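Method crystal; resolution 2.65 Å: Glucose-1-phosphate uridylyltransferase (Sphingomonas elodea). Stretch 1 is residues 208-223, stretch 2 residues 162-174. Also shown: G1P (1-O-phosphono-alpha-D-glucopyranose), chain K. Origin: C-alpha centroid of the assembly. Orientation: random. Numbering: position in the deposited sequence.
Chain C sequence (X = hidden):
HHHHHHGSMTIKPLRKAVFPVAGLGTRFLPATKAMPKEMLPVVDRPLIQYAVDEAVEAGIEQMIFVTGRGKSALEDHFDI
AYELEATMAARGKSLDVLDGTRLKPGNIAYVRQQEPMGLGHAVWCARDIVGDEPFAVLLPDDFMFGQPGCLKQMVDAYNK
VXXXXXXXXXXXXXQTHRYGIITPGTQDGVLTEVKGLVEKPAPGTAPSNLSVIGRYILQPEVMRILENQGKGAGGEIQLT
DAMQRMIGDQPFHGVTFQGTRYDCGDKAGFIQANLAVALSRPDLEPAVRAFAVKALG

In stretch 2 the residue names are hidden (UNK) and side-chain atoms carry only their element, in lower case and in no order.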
ATOM      1  N   SER C 208     -36.214 -18.937 -20.676  1.00 77.64           N
ATOM      2  CA  SER C 208     -36.927 -17.670 -20.827  1.00 75.36           C
ATOM      3  C   SER C 208     -35.944 -16.543 -21.095  1.00 73.92           C
ATOM      4  O   SER C 208     -34.821 -16.772 -21.548  1.00 73.77           O
ATOM      5  CB  SER C 208     -37.727 -17.335 -19.562  1.00 65.42           C
ATOM      6  OG  SER C 208     -36.879 -16.876 -18.520  1.00 64.16           O
ATOM      7  N   ASN C 209     -36.374 -15.323 -20.798  1.00 77.80           N
ATOM      8  CA  ASN C 209     -35.539 -14.155 -21.014  1.00 75.78           C
ATOM      9  C   ASN C 209     -35.164 -13.373 -19.757  1.00 74.14           C
ATOM     10  O   ASN C 209     -34.224 -12.578 -19.795  1.00 74.22           O
ATOM     11  CB  ASN C 209     -36.217 -13.200 -22.005  1.00 71.39           C
ATOM     12  CG  ASN C 209     -36.137 -13.686 -23.438  1.00 71.14           C
ATOM     13  OD1 ASN C 209     -36.844 -14.612 -23.842  1.00 71.61           O
ATOM     14  ND2 ASN C 209     -35.262 -13.062 -24.217  1.00 70.82           N
ATOM     15  N   LEU C 210     -35.874 -13.574 -18.646  1.00 55.89           N
ATOM     16  CA  LEU C 210     -35.522 -12.804 -17.457  1.00 53.99           C
ATOM     17  C   LEU C 210     -34.304 -13.374 -16.738  1.00 52.47           C
ATOM     18  O   LEU C 210     -34.321 -14.475 -16.184  1.00 52.57           O
ATOM     19  CB  LEU C 210     -36.712 -12.639 -16.500  1.00 44.45           C
ATOM     20  CG  LEU C 210     -37.155 -13.726 -15.537  1.00 44.31           C
ATOM     21  CD1 LEU C 210     -38.094 -13.110 -14.516  1.00 44.11           C
ATOM     22  CD2 LEU C 210     -37.829 -14.856 -16.291  1.00 45.16           C
ATOM     23  N   SER C 211     -33.235 -12.587 -16.783  1.00 50.78           N
ATOM     24  CA  SER C 211     -31.957 -12.939 -16.196  1.00 49.14           C
ATOM     25  C   SER C 211     -31.792 -12.428 -14.772  1.00 47.39           C
ATOM     26  O   SER C 211     -32.600 -11.643 -14.277  1.00 46.92           O
ATOM     27  CB  SER C 211     -30.843 -12.374 -17.069  1.00 83.25           C
ATOM     28  OG  SER C 211     -31.058 -10.990 -17.300  1.00 83.90           O
ATOM     29  N   VAL C 212     -30.727 -12.886 -14.126  1.00 53.12           N
ATOM     30  CA  VAL C 212     -30.416 -12.491 -12.761  1.00 51.31           C
ATOM     31  C   VAL C 212     -29.474 -11.292 -12.814  1.00 49.99           C
ATOM     32  O   VAL C 212     -28.508 -11.299 -13.567  1.00 49.96           O
ATOM     33  CB  VAL C 212     -29.727 -13.649 -11.997  1.00 43.49           C
ATOM     34  CG1 VAL C 212     -29.499 -13.267 -10.545  1.00 43.89           C
ATOM     35  CG2 VAL C 212     -30.580 -14.902 -12.076  1.00 42.96           C
ATOM     36  N   ILE C 213     -29.772 -10.255 -12.040  1.00 45.17           N
ATOM     37  CA  ILE C 213     -28.924  -9.071 -12.008  1.00 42.93           C
ATOM     38  C   ILE C 213     -28.202  -9.054 -10.664  1.00 41.37           C
ATOM     39  O   ILE C 213     -28.680  -9.638  -9.701  1.00 41.28           O
ATOM     40  CB  ILE C 213     -29.755  -7.776 -12.200  1.00 36.25           C
ATOM     41  CG1 ILE C 213     -30.439  -7.801 -13.571  1.00 35.02           C
ATOM     42  CG2 ILE C 213     -28.859  -6.549 -12.079  1.00 35.26           C
ATOM     43  CD1 ILE C 213     -29.513  -8.093 -14.723  1.00 32.75           C
ATOM     44  N   GLY C 214     -27.057  -8.385 -10.608  1.00 27.68           N
ATOM     45  CA  GLY C 214     -26.253  -8.336  -9.396  1.00 25.40           C
ATOM     46  C   GLY C 214     -26.779  -7.731  -8.107  1.00 24.27           C
ATOM     47  O   GLY C 214     -26.089  -6.944  -7.453  1.00 24.97           O
ATOM     48  N   ARG C 215     -27.992  -8.101  -7.725  1.00 35.36           N
ATOM     49  CA  ARG C 215     -28.612  -7.620  -6.489  1.00 33.79           C
ATOM     50  C   ARG C 215     -29.330  -8.825  -5.866  1.00 33.71           C
ATOM     51  O   ARG C 215     -30.249  -9.379  -6.471  1.00 33.46           O
ATOM     52  CB  ARG C 215     -29.599  -6.486  -6.802  1.00 29.97           C
ATOM     53  CG  ARG C 215     -29.202  -5.098  -6.272  1.00 26.76           C
ATOM     54  CD  ARG C 215     -27.760  -4.752  -6.594  1.00 23.23           C
ATOM     55  NE  ARG C 215     -27.479  -3.323  -6.575  1.00 20.22           N
ATOM     56  CZ  ARG C 215     -26.422  -2.792  -7.188  1.00 22.78           C
ATOM     57  NH1 ARG C 215     -25.588  -3.584  -7.832  1.00 21.87           N
ATOM     58  NH2 ARG C 215     -26.212  -1.478  -7.197  1.00 21.60           N
ATOM     59  N   TYR C 216     -28.892  -9.246  -4.676  1.00 26.97           N
ATOM     60  CA  TYR C 216     -29.486 -10.401  -4.004  1.00 26.66           C
ATOM     61  C   TYR C 216     -29.784 -10.181  -2.523  1.00 26.78           C
ATOM     62  O   TYR C 216     -29.157  -9.361  -1.846  1.00 26.40           O
ATOM     63  CB  TYR C 216     -28.562 -11.627  -4.059  1.00 32.73           C
ATOM     64  CG  TYR C 216     -27.928 -11.986  -5.390  1.00 33.59           C
ATOM     65  CD1 TYR C 216     -27.023 -11.128  -6.022  1.00 35.03           C
ATOM     66  CD2 TYR C 216     -28.163 -13.230  -5.976  1.00 33.56           C
ATOM     67  CE1 TYR C 216     -26.370 -11.506  -7.196  1.00 33.20           C
ATOM     68  CE2 TYR C 216     -27.516 -13.612  -7.147  1.00 33.00           C
ATOM     69  CZ  TYR C 216     -26.624 -12.751  -7.747  1.00 33.27           C
ATOM     70  OH  TYR C 216     -25.980 -13.153  -8.889  1.00 34.43           O
ATOM     71  N   ILE C 217     -30.752 -10.948  -2.032  1.00 36.58           N
ATOM     72  CA  ILE C 217     -31.122 -10.973  -0.624  1.00 37.05           C
ATOM     73  C   ILE C 217     -31.298 -12.459  -0.395  1.00 38.69           C
ATOM     74  O   ILE C 217     -32.242 -13.057  -0.893  1.00 40.00           O
ATOM     75  CB  ILE C 217     -32.438 -10.281  -0.339  1.00 23.84           C
ATOM     76  CG1 ILE C 217     -32.253  -8.773  -0.444  1.00 23.37           C
ATOM     77  CG2 ILE C 217     -32.926 -10.672   1.052  1.00 21.11           C
ATOM     78  CD1 ILE C 217     -33.448  -7.962   0.017  1.00 23.09           C
ATOM     79  N   LEU C 218     -30.380 -13.060   0.345  1.00 35.21           N
ATOM     80  CA  LEU C 218     -30.421 -14.494   0.570  1.00 36.20           C
ATOM     81  C   LEU C 218     -30.552 -14.929   2.016  1.00 37.49           C
ATOM     82  O   LEU C 218     -30.172 -14.213   2.933  1.00 37.61           O
ATOM     83  CB  LEU C 218     -29.165 -15.116  -0.022  1.00 23.53           C
ATOM     84  CG  LEU C 218     -29.053 -14.800  -1.501  1.00 23.12           C
ATOM     85  CD1 LEU C 218     -27.636 -15.014  -1.935  1.00 22.72           C
ATOM     86  CD2 LEU C 218     -30.037 -15.666  -2.305  1.00 22.92           C
ATOM     87  N   GLN C 219     -31.086 -16.130   2.204  1.00 39.31           N
ATOM     88  CA  GLN C 219     -31.253 -16.689   3.536  1.00 40.40           C
ATOM     89  C   GLN C 219     -30.004 -17.473   3.887  1.00 41.48           C
ATOM     90  O   GLN C 219     -29.344 -18.042   3.012  1.00 41.01           O
ATOM     91  CB  GLN C 219     -32.489 -17.593   3.588  1.00 33.31           C
ATOM     92  CG  GLN C 219     -33.782 -16.825   3.387  1.00 31.98           C
ATOM     93  CD  GLN C 219     -33.978 -15.764   4.447  1.00 28.66           C
ATOM     94  OE1 GLN C 219     -34.363 -14.636   4.156  1.00 30.08           O
ATOM     95  NE2 GLN C 219     -33.717 -16.123   5.689  1.00 28.89           N
ATOM     96  N   PRO C 220     -29.666 -17.513   5.179  1.00 37.46           N
ATOM     97  CA  PRO C 220     -28.484 -18.218   5.677  1.00 39.14           C
ATOM     98  C   PRO C 220     -28.309 -19.657   5.195  1.00 40.55           C
ATOM     99  O   PRO C 220     -27.188 -20.169   5.175  1.00 40.52           O
ATOM    100  CB  PRO C 220     -28.626 -18.103   7.199  1.00 45.33           C
ATOM    101  CG  PRO C 220     -30.107 -17.952   7.402  1.00 44.76           C
ATOM    102  CD  PRO C 220     -30.477 -17.002   6.296  1.00 44.14           C
ATOM    103  N   GLU C 221     -29.398 -20.307   4.787  1.00 53.34           N
ATOM    104  CA  GLU C 221     -29.290 -21.683   4.318  1.00 54.33           C
ATOM    105  C   GLU C 221     -28.444 -21.734   3.052  1.00 54.70           C
ATOM    106  O   GLU C 221     -27.846 -22.763   2.734  1.00 55.41           O
ATOM    107  CB  GLU C 221     -30.668 -22.295   4.037  1.00 58.76           C
ATOM    108  CG  GLU C 221     -31.881 -21.458   4.448  1.00 61.17           C
ATOM    109  CD  GLU C 221     -31.974 -21.186   5.951  1.00 64.54           C
ATOM    110  OE1 GLU C 221     -31.529 -22.043   6.751  1.00 67.40           O
ATOM    111  OE2 GLU C 221     -32.517 -20.120   6.330  1.00 63.51           O
ATOM    112  N   VAL C 222     -28.382 -20.618   2.332  1.00 51.84           N
ATOM    113  CA  VAL C 222     -27.591 -20.574   1.106  1.00 52.04           C
ATOM    114  C   VAL C 222     -26.100 -20.636   1.419  1.00 52.19           C
ATOM    115  O   VAL C 222     -25.330 -21.225   0.661  1.00 52.29           O
ATOM    116  CB  VAL C 222     -27.881 -19.307   0.284  1.00 49.14           C
ATOM    117  CG1 VAL C 222     -27.134 -19.382  -1.047  1.00 48.26           C
ATOM    118  CG2 VAL C 222     -29.386 -19.166   0.057  1.00 48.88           C
ATOM    119  N   MET C 223     -25.699 -20.019   2.529  1.00 51.81           N
ATOM    120  CA  MET C 223     -24.299 -20.049   2.950  1.00 52.18           C
ATOM    121  C   MET C 223     -23.944 -21.497   3.256  1.00 52.71           C
ATOM    122  O   MET C 223     -22.943 -22.022   2.771  1.00 52.72           O
ATOM    123  CB  MET C 223     -24.088 -19.203   4.209  1.00 44.69           C
ATOM    124  CG  MET C 223     -23.697 -17.767   3.947  1.00 43.45           C
ATOM    125  SD  MET C 223     -22.014 -17.598   3.335  1.00 38.29           S
ATOM    126  CE  MET C 223     -22.234 -17.833   1.687  1.00 39.96           C
ATOM    127  N   UNK C 162     -40.557 -12.222   2.354  1.00 38.16           N
ATOM    128  CA  UNK C 162     -39.436 -12.928   2.960  1.00 37.19           C
ATOM    129  C   UNK C 162     -38.722 -13.849   2.001  1.00 36.97           C
ATOM    130  O   UNK C 162     -38.830 -13.670   0.791  1.00 36.69           O
ATOM    131  N   UNK C 163     -37.992 -14.830   2.525  1.00 49.46           N
ATOM    132  CA  UNK C 163     -37.283 -15.762   1.660  1.00 49.52           C
ATOM    133  C   UNK C 163     -36.115 -15.164   0.888  1.00 49.61           C
ATOM    134  O   UNK C 163     -35.390 -14.323   1.408  1.00 49.67           O
ATOM    135  N   UNK C 164     -35.940 -15.594  -0.360  1.00 43.73           N
ATOM    136  CA  UNK C 164     -34.850 -15.110  -1.193  1.00 44.07           C
ATOM    137  C   UNK C 164     -35.353 -14.266  -2.356  1.00 43.99           C
ATOM    138  O   UNK C 164     -36.382 -14.569  -2.956  1.00 44.82           O
ATOM    139  n   UNK C 164     -32.637 -17.138   0.065  1.00 50.99           N
ATOM    140  o   UNK C 164     -34.504 -18.277  -0.454  1.00 55.10           O
ATOM    141  c   UNK C 164     -33.741 -17.328  -0.650  1.00 51.62           C
ATOM    142  c   UNK C 164     -34.042 -16.297  -1.726  1.00 50.51           C
ATOM    143  N   UNK C 165     -34.628 -13.198  -2.665  1.00 44.87           N
ATOM    144  CA  UNK C 165     -34.999 -12.319  -3.759  1.00 44.42           C
ATOM    145  C   UNK C 165     -33.781 -11.957  -4.595  1.00 44.72           C
ATOM    146  O   UNK C 165     -32.648 -11.932  -4.103  1.00 44.39           O
ATOM    147  c   UNK C 165     -37.706  -9.758  -2.651  1.00 47.80           C
ATOM    148  c   UNK C 165     -36.654 -11.238  -0.983  1.00 47.84           C
ATOM    149  c   UNK C 165     -36.953 -11.063  -2.453  1.00 47.81           C
ATOM    150  c   UNK C 165     -35.639 -11.030  -3.236  1.00 47.60           C
ATOM    151  N   UNK C 166     -34.028 -11.676  -5.869  1.00 47.22           N
ATOM    152  CA  UNK C 166     -32.977 -11.285  -6.793  1.00 47.65           C
ATOM    153  C   UNK C 166     -33.564 -10.292  -7.774  1.00 48.37           C
ATOM    154  O   UNK C 166     -34.757 -10.314  -8.045  1.00 48.86           O
ATOM    155  c   UNK C 166     -33.178 -14.382  -9.123  1.00 33.77           C
ATOM    156  c   UNK C 166     -33.598 -13.262  -8.204  1.00 34.41           C
ATOM    157  c   UNK C 166     -31.607 -13.389  -6.668  1.00 32.89           C
ATOM    158  c   UNK C 166     -32.434 -12.492  -7.582  1.00 33.56           C
ATOM    159  N   UNK C 167     -32.730  -9.409  -8.298  1.00 53.78           N
ATOM    160  CA  UNK C 167     -33.200  -8.435  -9.265  1.00 54.52           C
ATOM    161  C   UNK C 167     -33.309  -9.137 -10.615  1.00 55.55           C
ATOM    162  O   UNK C 167     -32.392  -9.846 -11.037  1.00 55.96           O
ATOM    163  s   UNK C 167     -32.848  -5.936 -10.370  1.00 38.92           S
ATOM    164  c   UNK C 167     -32.226  -7.269  -9.363  1.00 41.06           C
ATOM    165  N   UNK C 168     -34.440  -8.948 -11.285  1.00 54.11           N
ATOM    166  CA  UNK C 168     -34.669  -9.577 -12.577  1.00 55.06           C
ATOM    167  C   UNK C 168     -34.872  -8.531 -13.651  1.00 56.06           C
ATOM    168  O   UNK C 168     -35.411  -7.450 -13.391  1.00 56.26           O
ATOM    169  c   UNK C 168     -35.877 -10.502 -12.504  1.00 36.70           C
ATOM    170  N   UNK C 169     -34.449  -8.880 -14.863  1.00 43.54           N
ATOM    171  CA  UNK C 169     -34.532  -7.970 -15.989  1.00 45.52           C
ATOM    172  C   UNK C 169     -34.601  -8.725 -17.316  1.00 47.38           C
ATOM    173  O   UNK C 169     -33.799  -9.626 -17.571  1.00 47.59           O
ATOM    174  c   UNK C 169     -33.305  -7.056 -15.952  1.00 49.42           C
ATOM    175  o   UNK C 169     -31.685  -4.694 -15.722  1.00 48.06           O
ATOM    176  o   UNK C 169     -31.230  -5.007 -17.859  1.00 46.87           O
ATOM    177  c   UNK C 169     -33.233  -5.968 -16.995  1.00 49.23           C
ATOM    178  c   UNK C 169     -31.957  -5.163 -16.852  1.00 49.21           C
ATOM    179  N   UNK C 170     -35.578  -8.360 -18.146  1.00 60.63           N
ATOM    180  CA  UNK C 170     -35.756  -8.977 -19.461  1.00 62.16           C
ATOM    181  C   UNK C 170     -34.557  -8.622 -20.325  1.00 62.61           C
ATOM    182  O   UNK C 170     -34.193  -7.454 -20.451  1.00 62.70           O
ATOM    183  o   UNK C 170     -38.575 -11.443 -19.256  1.00 93.46           O
ATOM    184  o   UNK C 170     -38.354 -10.780 -21.336  1.00 94.19           O
ATOM    185  c   UNK C 170     -38.423 -10.548 -20.112  1.00 92.65           C
ATOM    186  c   UNK C 170     -37.035  -8.457 -20.128  1.00 89.43           C
ATOM    187  c   UNK C 170     -38.317  -9.114 -19.652  1.00 90.77           C
ATOM    188  N   UNK C 171     -33.946  -9.630 -20.929  1.00 47.92           N
ATOM    189  CA  UNK C 171     -32.783  -9.401 -21.765  1.00 49.18           C
ATOM    190  C   UNK C 171     -32.989 -10.002 -23.152  1.00 50.17           C
ATOM    191  O   UNK C 171     -33.721 -10.975 -23.313  1.00 49.83           O
ATOM    192  c   UNK C 171     -31.149 -11.319 -21.762  1.00 60.47           C
ATOM    193  c   UNK C 171     -30.386  -9.032 -21.170  1.00 61.02           C
ATOM    194  c   UNK C 171     -31.523 -10.010 -21.103  1.00 60.47           C
ATOM    195  N   UNK C 172     -32.363  -9.406 -24.178  1.00 54.67           N
ATOM    196  CA  UNK C 172     -32.491  -9.911 -25.549  1.00 55.75           C
ATOM    197  C   UNK C 172     -32.077 -11.377 -25.680  1.00 56.71           C
ATOM    198  O   UNK C 172     -31.281 -11.885 -24.889  1.00 56.89           O
ATOM    199  c   UNK C 172     -31.591  -8.974 -26.340  1.00102.34           C
ATOM    200  c   UNK C 172     -31.714  -8.083 -24.173  1.00101.59           C
ATOM    201  c   UNK C 172     -31.802  -7.675 -25.631  1.00101.97           C
ATOM    202  N   UNK C 173     -32.620 -12.048 -26.691  1.00 73.12           N
ATOM    203  CA  UNK C 173     -32.333 -13.459 -26.928  1.00 74.39           C
ATOM    204  C   UNK C 173     -30.851 -13.799 -27.107  1.00 74.62           C
ATOM    205  O   UNK C 173     -30.373 -14.795 -26.563  1.00 74.33           O
ATOM    206  o   UNK C 173     -35.027 -13.911 -26.704  1.00126.47           O
ATOM    207  o   UNK C 173     -35.395 -14.307 -28.815  1.00125.57           O
ATOM    208  c   UNK C 173     -33.127 -13.963 -28.143  1.00120.46           C
ATOM    209  c   UNK C 173     -34.620 -14.065 -27.869  1.00123.08           C
ATOM    210  N   UNK C 174     -30.122 -12.983 -27.861  1.00 84.08           N
ATOM    211  CA  UNK C 174     -28.704 -13.247 -28.086  1.00 84.65           C
ATOM    212  C   UNK C 174     -27.849 -12.870 -26.886  1.00 84.28           C
ATOM    213  O   UNK C 174     -26.625 -12.963 -26.934  1.00 84.53           O
ATOM    214  o   UNK C 174     -30.407 -11.751 -29.815  1.00112.63           O
ATOM    215  c   UNK C 174     -29.190 -11.502 -29.889  1.00109.52           C
ATOM    216  o   UNK C 174     -28.755 -10.461 -30.424  1.00112.51           O
ATOM    217  c   UNK C 174     -28.195 -12.513 -29.341  1.00106.77           C
TER
HETATM  218  C1  G1P K1290     -23.176 -13.433 -12.066  0.60 60.19           C
HETATM  219  C2  G1P K1290     -24.194 -14.568 -11.837  0.60 60.19           C
HETATM  220  C3  G1P K1290     -25.184 -14.586 -13.014  0.60 60.19           C
HETATM  221  C4  G1P K1290     -25.902 -13.240 -13.042  0.60 60.19           C
HETATM  222  C5  G1P K1290     -24.843 -12.132 -13.239  0.60 60.19           C
HETATM  223  C6  G1P K1290     -25.543 -10.764 -13.251  0.60 60.19           C
HETATM  224  O1  G1P K1290     -22.429 -13.709 -13.273  0.60 60.19           O
HETATM  225  O2  G1P K1290     -23.497 -15.811 -11.769  0.60 60.19           O
HETATM  226  O3  G1P K1290     -26.136 -15.623 -12.821  0.60 60.19           O
HETATM  227  O4  G1P K1290     -26.830 -13.229 -14.127  0.60 60.19           O
HETATM  228  O5  G1P K1290     -23.885 -12.154 -12.142  0.60 60.19           O
HETATM  229  O6  G1P K1290     -24.586  -9.715 -13.423  0.60 60.19           O
HETATM  230  P   G1P K1290     -21.219 -12.642 -13.447  0.60 60.19           P
HETATM  231  O1P G1P K1290     -20.323 -12.665 -12.264  0.60 60.19           O
HETATM  232  O2P G1P K1290     -20.394 -13.001 -14.772  0.60 60.19           O
HETATM  233  O3P G1P K1290     -21.815 -11.155 -13.624  0.60 60.19           O

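Position 162 has no side-chain atoms and a phi of 63°, which by itself favours glycine: Gly-162, the first residue past a helix. Position 163 is equally bare, phi 69°; its O lies 3.0 Å from Gln-219 OE1. It is Gly-163.

Position 164 carries two carbons, the second bearing one oxygen and one nitrogen. That is the amide of Asn-164, whose end packs near Leu-218, Gln-219 and Val-222.

At 165 four carbons fork at the second, giving Leu-165. Its N donates to Ile-217 O (3.0 Å, 165°) and its O accepts from Ile-217 N (3.0 Å), the paired bonds of an antiparallel bridge; CD1 lies 4.3 Å from Ile-217 CG2.

Position 166 also has four carbons, but they fork at the first, with one arm two carbons long: Ile-166. CG2 sits 3.5 Å from Tyr-216 CD2, and CD1 is 4.0 Å from Val-212 CG2, so this side chain touches residues before and after the corner at Gly-214.

One carbon followed by sulfur identifies 167 as Cys-167. Its CB is 3.8 Å from Ile-213 CB; its N donates to Arg-215 O (3.1 Å), while its O accepts from Ile-213 N (2.8 Å).

A single carbon at 168, 4.0 Å from Leu-210 CD1, marks Ala-168.

Position 169 has three carbons, the third bearing two oxygens. This is Glu-169, extended (chi1 and chi2 both t), with CB 3.8 Å from Ile-213 CG1. Its O accepts from both Ser-211 N and Ser-211 OG, each at 3.1 Å; its N bonds only weakly to Ser-211 O (3.4 Å).

The same composition at 170 gives Glu-170, here folded (chi1 and chi2 both m), bringing OE1 3.3 Å from Asn-209 CB.

At 171 one carbon carries two more: Val-171, with CB 4.0 Å from Ser-211 OG and N donating to Asn-209 O (3.2 Å).

Three carbons close onto the backbone nitrogen at 172, hence Pro-172, pointing away.

Positions 173 and 174 each show two carbons, the second with two oxygens: Asp-173 and Asp-174, both poorly ordered. OD1 of Asp-173 accepts from Asn-209 ND2 at 2.6 Å; Asp-174 makes no contact.

The contact is an antiparallel ladder that spans a corner. Strand 164-170 runs at 173° to strand 215-218 but at 140° to strand 210-213, and backbone bonds join it to both. Asn-209 secures one end, its ND2 also donating to Val-171 O (2.7 Å, 176°). Val-212 O, directed away from this ladder, accepts a hydrogen bond from G1P O4 (2.6 Å).

Stretch 2 (162-174) GGNLICAEEVPDD
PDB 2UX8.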